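Side-chain contacts in 2-dehydro-3-deoxy-D-arabinonate dehydratase (Sulfolobus solfataricus, PDB 2Q18), which dehydrates 2-dehydro-3-deoxy-D-arabinonate to 2,5-dioxopentanoate in a pentose oxidation pathway, using magnesium or calcium as cofactor: residues 30-33 with 34-38; 59-63 with 64-68; 236-239 with 240-244. All coordinates share one frame; numbering follows the deposited sequence.

All three contacts are local. Interactions 1 and 2 lie near the N-terminus and both border strand 2-8: in interaction 1 Pro30 and Leu34 pack on Leu3, while in interaction 2 strand 65-67 pairs with that strand antiparallel. Their centres are 24 Å apart and their nearest atoms about 9 Å. Interaction 3, at the end of helix 233-241, lies within the C-terminal FAH-family region; its centre is 21 Å from that of interaction 1 and 37 Å from that of interaction 2. It alone approaches the active site, the Gln236 side chain lying about 7 Å from that of Glu145, a magnesium ligand, and about 9 Å from that of substrate-binding Ile81.

Interaction 1 of 3, residues 30-33 with 34-38; sequences PIKA and LMRYS
Lys32 and Arg36 meet on helix 30-40, where their side chains cross one turn apart. Contact is made by the aliphatic part of the lysine: CE of Lys32 lies 3.7 Å from NH1 of Arg36, at a slant to the guanidinium plane. Both chains start with CG anti to the backbone N (177° in Lys32, -176° in Arg36); Lys32 then bends at chi2 and Arg36 at chi3, which lets them cross instead of running alongside. The two charges stay close, NZ of Lys32 being 4.3 Å from NH1 of Arg36.

The apolar contact is looser and lies on another flank, where CG2 of Ile31 approaches SD of Met35 at 4.2 Å. Met35 and Leu34 also lay their CG atoms against carbonyl oxygens of the preceding turn, those of Ile31 and Pro30 respectively.

Beneath the side chains run four successive i to i+4 backbone hydrogen bonds of the alpha-helix. Leu34 N to Pro30 O opens the series, and Tyr37 N to Ala33 O, at 2.9 Å, ends it. The straightest is Arg36 N to Lys32 O, with 169° at the hydrogen.

Arg36 NH1 also forms a salt bridge with Glu28, just before the helix. That carboxylate probably offsets much of the repulsion between the neighbouring lysine and arginine and favours keeping the guanidinium on this flank.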
loop_
_atom_site.group_PDB
_atom_site.type_symbol
_atom_site.label_atom_id
_atom_site.label_comp_id
_atom_site.label_asym_id
_atom_site.label_seq_id
_atom_site.Cartn_x
_atom_site.Cartn_y
_atom_site.Cartn_z
ATOM N N PRO A 30 -16.440 3.508 -6.042
ATOM C CA PRO A 30 -17.651 3.660 -6.858
ATOM C C PRO A 30 -17.758 2.715 -8.059
ATOM O O PRO A 30 -18.859 2.277 -8.372
ATOM C CB PRO A 30 -17.608 5.132 -7.300
ATOM C CG PRO A 30 -16.175 5.547 -7.138
ATOM C CD PRO A 30 -15.658 4.760 -5.978
ATOM N N ILE A 31 -16.645 2.392 -8.719
ATOM C CA ILE A 31 -16.674 1.407 -9.813
ATOM C C ILE A 31 -17.104 0.034 -9.280
ATOM O O ILE A 31 -17.974 -0.618 -9.860
ATOM C CB ILE A 31 -15.326 1.313 -10.581
ATOM C CG1 ILE A 31 -15.034 2.635 -11.310
ATOM C CG2 ILE A 31 -15.361 0.165 -11.597
ATOM C CD1 ILE A 31 -13.571 2.831 -11.700
ATOM N N LYS A 32 -16.510 -0.376 -8.160
ATOM C CA LYS A 32 -16.901 -1.605 -7.469
ATOM C C LYS A 32 -18.378 -1.571 -7.062
ATOM O O LYS A 32 -19.087 -2.568 -7.217
ATOM C CB LYS A 32 -15.993 -1.847 -6.255
ATOM C CG LYS A 32 -16.355 -3.064 -5.399
ATOM C CD LYS A 32 -16.219 -4.392 -6.150
ATOM C CE LYS A 32 -16.571 -5.577 -5.251
ATOM N NZ LYS A 32 -16.537 -6.875 -5.991
ATOM N N ALA A 33 -18.840 -0.419 -6.572
ATOM C CA ALA A 33 -20.245 -0.244 -6.199
ATOM C C ALA A 33 -21.176 -0.425 -7.396
ATOM O O ALA A 33 -22.233 -1.049 -7.271
ATOM C CB ALA A 33 -20.470 1.122 -5.548
ATOM N N LEU A 34 -20.778 0.118 -8.547
ATOM C CA LEU A 34 -21.565 0.004 -9.778
ATOM C C LEU A 34 -21.635 -1.439 -10.278
ATOM O O LEU A 34 -22.682 -1.889 -10.753
ATOM C CB LEU A 34 -21.003 0.915 -10.874
ATOM C CG LEU A 34 -21.220 2.429 -10.731
ATOM C CD1 LEU A 34 -20.348 3.180 -11.724
ATOM C CD2 LEU A 34 -22.699 2.815 -10.899
ATOM N N MET A 35 -20.514 -2.151 -10.174
ATOM C CA MET A 35 -20.461 -3.572 -10.524
ATOM C C MET A 35 -21.392 -4.398 -9.627
ATOM O O MET A 35 -22.183 -5.196 -10.126
ATOM C CB MET A 35 -19.023 -4.090 -10.459
ATOM C CG MET A 35 -18.129 -3.554 -11.578
ATOM S SD MET A 35 -16.385 -3.910 -11.320
ATOM C CE MET A 35 -16.373 -5.687 -11.585
ATOM N N ARG A 36 -21.319 -4.176 -8.313
ATOM C CA ARG A 36 -22.212 -4.848 -7.361
ATOM C C ARG A 36 -23.686 -4.578 -7.664
ATOM O O ARG A 36 -24.500 -5.510 -7.684
ATOM C CB ARG A 36 -21.895 -4.448 -5.916
ATOM C CG ARG A 36 -22.737 -5.196 -4.873
ATOM C CD ARG A 36 -22.400 -4.790 -3.440
ATOM N NE ARG A 36 -20.972 -4.923 -3.149
ATOM C CZ ARG A 36 -20.364 -6.057 -2.800
ATOM N NH1 ARG A 36 -19.061 -6.056 -2.560
ATOM N NH2 ARG A 36 -21.050 -7.192 -2.695
ATOM N N TYR A 37 -24.024 -3.308 -7.893
ATOM C CA TYR A 37 -25.402 -2.921 -8.178
ATOM C C TYR A 37 -25.913 -3.603 -9.446
ATOM O O TYR A 37 -27.066 -4.033 -9.507
ATOM C CB TYR A 37 -25.547 -1.398 -8.300
ATOM C CG TYR A 37 -26.993 -0.954 -8.347
ATOM C CD1 TYR A 37 -27.722 -1.017 -9.534
ATOM C CD2 TYR A 37 -27.641 -0.498 -7.201
ATOM C CE1 TYR A 37 -29.054 -0.631 -9.581
ATOM C CE2 TYR A 37 -28.979 -0.104 -7.239
ATOM C CZ TYR A 37 -29.674 -0.173 -8.436
ATOM O OH TYR A 37 -30.995 0.210 -8.495
ATOM N N SER A 38 -25.044 -3.699 -10.447
ATOM C CA SER A 38 -25.365 -4.371 -11.701
ATOM C C SER A 38 -25.720 -5.842 -11.497
ATOM O O SER A 38 -26.494 -6.413 -12.268
ATOM C CB SER A 38 -24.190 -4.268 -12.667
ATOM O OG SER A 38 -24.583 -4.658 -13.968
#

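Interaction 2 of 3, residues 59-63 with 64-68; sequences SFQIN and DIRIT
A tight antiparallel beta hairpin at the surface, its strand 65-67 paired in turn with strand 2-8, brings Gln61 opposite Arg66; strand 61-62 follows helix 53-59 and turns straight back. The two form a non-hydrogen-bonded pair, their CA atoms 4.1 Å apart. The Gln61 chain leaves opposite its own backbone N (chi1 175°) and stays extended, which carries the amide across the arginine stem: its OE1 is 3.9 Å from Arg66 CD, and the amide and guanidinium planes stand 57° apart. The same amide turns NE2 back to Asn63 O at 3.2 Å, tying the side chain to the turn, whereas Arg66 NH1 ends in a salt bridge with Glu129.

The reversal is a type II' beta turn from Ile62 to Ile65, with Asn63 at its first corner in a positive-phi conformation. Ile62 and Ile65 close it as a hydrogen-bonded pair with two reciprocal backbone bonds, and both side chains pack on Leu56 of helix 53-59. Ile65 CG1 also sits 3.2 Å from Ile62 O.

At the open end, Ile67 N donates to Phe60 O at 2.9 Å. Ile67 CG2 rests 3.5 Å from that oxygen, and the Phe60 ring meets His127 edge-to-face.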
loop_
_atom_site.group_PDB
_atom_site.type_symbol
_atom_site.label_atom_id
_atom_site.label_comp_id
_atom_site.label_asym_id
_atom_site.label_seq_id
_atom_site.Cartn_x
_atom_site.Cartn_y
_atom_site.Cartn_z
ATOM N N SER A 59 -24.049 24.867 -6.793
ATOM C CA SER A 59 -22.955 25.669 -6.248
ATOM C C SER A 59 -21.582 24.983 -6.259
ATOM O O SER A 59 -20.573 25.618 -5.937
ATOM C CB SER A 59 -23.307 26.138 -4.834
ATOM O OG SER A 59 -24.528 26.856 -4.835
ATOM N N PHE A 60 -21.555 23.695 -6.624
ATOM C CA PHE A 60 -20.312 22.909 -6.811
ATOM C C PHE A 60 -19.576 22.561 -5.511
ATOM O O PHE A 60 -19.160 21.411 -5.311
ATOM C CB PHE A 60 -19.329 23.565 -7.802
ATOM C CG PHE A 60 -19.948 23.992 -9.117
ATOM C CD1 PHE A 60 -21.106 23.390 -9.608
ATOM C CD2 PHE A 60 -19.339 24.979 -9.880
ATOM C CE1 PHE A 60 -21.657 23.789 -10.820
ATOM C CE2 PHE A 60 -19.883 25.378 -11.101
ATOM C CZ PHE A 60 -21.041 24.784 -11.568
ATOM N N GLN A 61 -19.401 23.557 -4.647
ATOM C CA GLN A 61 -18.755 23.364 -3.356
ATOM C C GLN A 61 -19.648 23.889 -2.234
ATOM O O GLN A 61 -20.142 25.016 -2.300
ATOM C CB GLN A 61 -17.370 24.032 -3.324
ATOM C CG GLN A 61 -16.677 23.984 -1.949
ATOM C CD GLN A 61 -15.151 24.061 -2.013
ATOM O OE1 GLN A 61 -14.564 24.411 -3.042
ATOM N NE2 GLN A 61 -14.502 23.728 -0.896
ATOM N N ILE A 62 -19.872 23.043 -1.232
ATOM C CA ILE A 62 -20.540 23.427 0.011
ATOM C C ILE A 62 -19.566 23.119 1.139
ATOM O O ILE A 62 -19.104 21.981 1.273
ATOM C CB ILE A 62 -21.858 22.633 0.260
ATOM C CG1 ILE A 62 -22.769 22.615 -0.979
ATOM C CG2 ILE A 62 -22.597 23.172 1.501
ATOM C CD1 ILE A 62 -23.224 23.989 -1.474
ATOM N N ASN A 63 -19.258 24.134 1.944
ATOM C CA ASN A 63 -18.302 24.004 3.045
ATOM C C ASN A 63 -16.951 23.464 2.569
ATOM O O ASN A 63 -16.291 24.101 1.746
ATOM C CB ASN A 63 -18.891 23.168 4.191
ATOM C CG ASN A 63 -20.091 23.840 4.849
ATOM O OD1 ASN A 63 -21.157 23.236 4.989
ATOM N ND2 ASN A 63 -19.923 25.100 5.247
ATOM N N ASP A 64 -16.546 22.293 3.062
ATOM C CA ASP A 64 -15.261 21.716 2.659
ATOM C C ASP A 64 -15.366 20.551 1.661
ATOM O O ASP A 64 -14.376 19.855 1.411
ATOM C CB ASP A 64 -14.418 21.328 3.883
ATOM C CG ASP A 64 -15.121 20.342 4.797
ATOM O OD1 ASP A 64 -16.332 20.090 4.603
ATOM O OD2 ASP A 64 -14.456 19.821 5.720
ATOM N N ILE A 65 -16.554 20.353 1.086
ATOM C CA ILE A 65 -16.736 19.342 0.038
ATOM C C ILE A 65 -17.030 19.969 -1.328
ATOM O O ILE A 65 -17.765 20.955 -1.427
ATOM C CB ILE A 65 -17.814 18.270 0.396
ATOM C CG1 ILE A 65 -19.231 18.862 0.390
ATOM C CG2 ILE A 65 -17.485 17.592 1.737
ATOM C CD1 ILE A 65 -20.351 17.830 0.513
ATOM N N ARG A 66 -16.451 19.387 -2.373
ATOM C CA ARG A 66 -16.663 19.855 -3.735
ATOM C C ARG A 66 -16.940 18.676 -4.665
ATOM O O ARG A 66 -16.178 17.702 -4.691
ATOM C CB ARG A 66 -15.441 20.644 -4.220
ATOM C CG ARG A 66 -15.602 21.238 -5.615
ATOM C CD ARG A 66 -14.365 22.013 -6.062
ATOM N NE ARG A 66 -13.159 21.188 -6.167
ATOM C CZ ARG A 66 -12.883 20.367 -7.181
ATOM N NH1 ARG A 66 -13.731 20.223 -8.191
ATOM N NH2 ARG A 66 -11.755 19.673 -7.176
ATOM N N ILE A 67 -18.029 18.768 -5.429
ATOM C CA ILE A 67 -18.379 17.726 -6.391
ATOM C C ILE A 67 -17.302 17.632 -7.481
ATOM O O ILE A 67 -16.657 18.628 -7.822
ATOM C CB ILE A 67 -19.811 17.934 -6.976
ATOM C CG1 ILE A 67 -20.312 16.665 -7.680
ATOM C CG2 ILE A 67 -19.872 19.194 -7.880
ATOM C CD1 ILE A 67 -21.807 16.662 -7.999
ATOM N N THR A 68 -17.079 16.427 -7.990
ATOM C CA THR A 68 -16.055 16.210 -9.013
ATOM C C THR A 68 -16.497 15.094 -9.965
ATOM O O THR A 68 -17.687 14.765 -10.018
ATOM C CB THR A 68 -14.650 15.960 -8.368
ATOM O OG1 THR A 68 -13.646 15.898 -9.390
ATOM C CG2 THR A 68 -14.625 14.675 -7.517
#

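Interaction 3 of 3, residues 236-239 with 240-244; sequences QIQY and LIRDN
Leu240 joins the preceding turn of helix 233-241 through its backbone N, which bonds to Gln236 O at 3.0 Å, while its CB lies against the carbonyl oxygens of Gln236 and Ile237. Its side chain packs on Trp77 and Leu150. Ile241 follows with N to Ile237 O, also 3.0 Å. The side chains of these two isoleucines touch through their CG2 methyls at 4.3 Å.

At Arg242 the helical bonding fades: its N reaches Gln238 O only by a weak bond of 3.3 Å, and a type II beta turn from Ile241 to Asn244 leads the chain off the helix. The arginine chain starts trans to N (chi1 -179°) and bends at chi3, which turns the guanidinium back beside Tyr239 and Gln238. It lies over one face of the Tyr239 ring as an off-centre cation-pi contact, CZ being 4.5 Å from the ring centroid and the two planes 40° apart. NH1 comes closest, 3.7 Å from Tyr239 CE2. Gln238 OE1 approaches the guanidinium edge, 3.4 Å from NH2. NH1 also forms a salt bridge with Asp136 of the third subunit, so the group joins the helix end to the tetramer interface. With an alanine here, that aspartate is likely to lose this charged partner, and the tyrosine ring face its cation.

Asp243 OD2 takes a hydrogen bond from the backbone N of Ser135 of the third subunit. Asn244 then folds back: its N bonds to Ile241 O, and ND2 donates to Leu240 O at 3.0 Å with the oxygen close to the amide plane.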
loop_
_atom_site.group_PDB
_atom_site.type_symbol
_atom_site.label_atom_id
_atom_site.label_comp_id
_atom_site.label_asym_id
_atom_site.label_seq_id
_atom_site.Cartn_x
_atom_site.Cartn_y
_atom_site.Cartn_z
ATOM N N GLN A 236 -21.393 -0.326 -30.839
ATOM C CA GLN A 236 -20.214 0.469 -30.497
ATOM C C GLN A 236 -19.337 -0.293 -29.504
ATOM O O GLN A 236 -18.117 -0.342 -29.664
ATOM C CB GLN A 236 -20.608 1.830 -29.917
ATOM C CG GLN A 236 -21.457 2.703 -30.845
ATOM C CD GLN A 236 -21.743 4.075 -30.251
ATOM O OE1 GLN A 236 -21.163 4.456 -29.231
ATOM N NE2 GLN A 236 -22.633 4.823 -30.889
ATOM N N ILE A 237 -19.971 -0.887 -28.494
ATOM C CA ILE A 237 -19.267 -1.687 -27.488
ATOM C C ILE A 237 -18.591 -2.903 -28.132
ATOM O O ILE A 237 -17.426 -3.185 -27.846
ATOM C CB ILE A 237 -20.203 -2.136 -26.335
ATOM C CG1 ILE A 237 -20.775 -0.919 -25.595
ATOM C CG2 ILE A 237 -19.456 -3.056 -25.360
ATOM C CD1 ILE A 237 -21.871 -1.256 -24.596
ATOM N N GLN A 238 -19.322 -3.597 -29.008
ATOM C CA GLN A 238 -18.790 -4.746 -29.756
ATOM C C GLN A 238 -17.447 -4.431 -30.421
ATOM O O GLN A 238 -16.479 -5.163 -30.245
ATOM C CB GLN A 238 -19.811 -5.234 -30.800
ATOM C CG GLN A 238 -19.300 -6.347 -31.724
ATOM C CD GLN A 238 -20.245 -6.687 -32.883
ATOM O OE1 GLN A 238 -19.939 -7.553 -33.701
ATOM N NE2 GLN A 238 -21.390 -6.009 -32.956
ATOM N N TYR A 239 -17.389 -3.335 -31.171
ATOM C CA TYR A 239 -16.164 -2.961 -31.880
ATOM C C TYR A 239 -15.079 -2.390 -30.959
ATOM O O TYR A 239 -13.888 -2.507 -31.258
ATOM C CB TYR A 239 -16.469 -2.013 -33.044
ATOM C CG TYR A 239 -17.037 -2.728 -34.254
ATOM C CD1 TYR A 239 -18.392 -3.059 -34.324
ATOM C CD2 TYR A 239 -16.213 -3.093 -35.320
ATOM C CE1 TYR A 239 -18.914 -3.728 -35.436
ATOM C CE2 TYR A 239 -16.725 -3.762 -36.435
ATOM C CZ TYR A 239 -18.072 -4.075 -36.484
ATOM O OH TYR A 239 -18.576 -4.738 -37.580
ATOM N N LEU A 240 -15.495 -1.782 -29.848
ATOM C CA LEU A 240 -14.554 -1.285 -28.841
ATOM C C LEU A 240 -13.738 -2.421 -28.219
ATOM O O LEU A 240 -12.511 -2.336 -28.138
ATOM C CB LEU A 240 -15.283 -0.502 -27.736
ATOM C CG LEU A 240 -14.457 -0.140 -26.488
ATOM C CD1 LEU A 240 -13.259 0.729 -26.851
ATOM C CD2 LEU A 240 -15.311 0.537 -25.420
ATOM N N ILE A 241 -14.427 -3.475 -27.785
ATOM C CA ILE A 241 -13.790 -4.549 -27.017
ATOM C C ILE A 241 -13.166 -5.656 -27.872
ATOM O O ILE A 241 -12.459 -6.521 -27.344
ATOM C CB ILE A 241 -14.747 -5.153 -25.945
ATOM C CG1 ILE A 241 -15.898 -5.932 -26.599
ATOM C CG2 ILE A 241 -15.259 -4.053 -25.011
ATOM C CD1 ILE A 241 -16.745 -6.739 -25.617
ATOM N N ARG A 242 -13.407 -5.618 -29.182
ATOM C CA ARG A 242 -12.862 -6.627 -30.096
ATOM C C ARG A 242 -11.337 -6.644 -30.074
ATOM O O ARG A 242 -10.697 -5.666 -30.472
ATOM C CB ARG A 242 -13.358 -6.406 -31.527
ATOM C CG ARG A 242 -12.842 -7.450 -32.514
ATOM C CD ARG A 242 -13.376 -7.220 -33.909
ATOM N NE ARG A 242 -14.806 -7.514 -34.010
ATOM C CZ ARG A 242 -15.513 -7.393 -35.131
ATOM N NH1 ARG A 242 -14.928 -6.978 -36.250
ATOM N NH2 ARG A 242 -16.806 -7.682 -35.130
ATOM N N ASP A 243 -10.773 -7.761 -29.607
ATOM C CA ASP A 243 -9.322 -7.945 -29.476
ATOM C C ASP A 243 -8.662 -6.853 -28.626
ATOM O O ASP A 243 -7.453 -6.622 -28.711
ATOM C CB ASP A 243 -8.662 -8.042 -30.860
ATOM C CG ASP A 243 -9.208 -9.199 -31.688
ATOM O OD1 ASP A 243 -9.532 -10.256 -31.103
ATOM O OD2 ASP A 243 -9.312 -9.048 -32.921
ATOM N N ASN A 244 -9.472 -6.203 -27.796
ATOM C CA ASN A 244 -9.066 -4.989 -27.098
ATOM C C ASN A 244 -9.656 -4.964 -25.693
ATOM O O ASN A 244 -10.778 -4.504 -25.498
ATOM C CB ASN A 244 -9.501 -3.756 -27.904
ATOM C CG ASN A 244 -8.980 -2.452 -27.321
ATOM O OD1 ASN A 244 -7.871 -2.391 -26.781
ATOM N ND2 ASN A 244 -9.780 -1.392 -27.444
HETATM O O HOH W 1 -10.981 -2.891 -30.915
#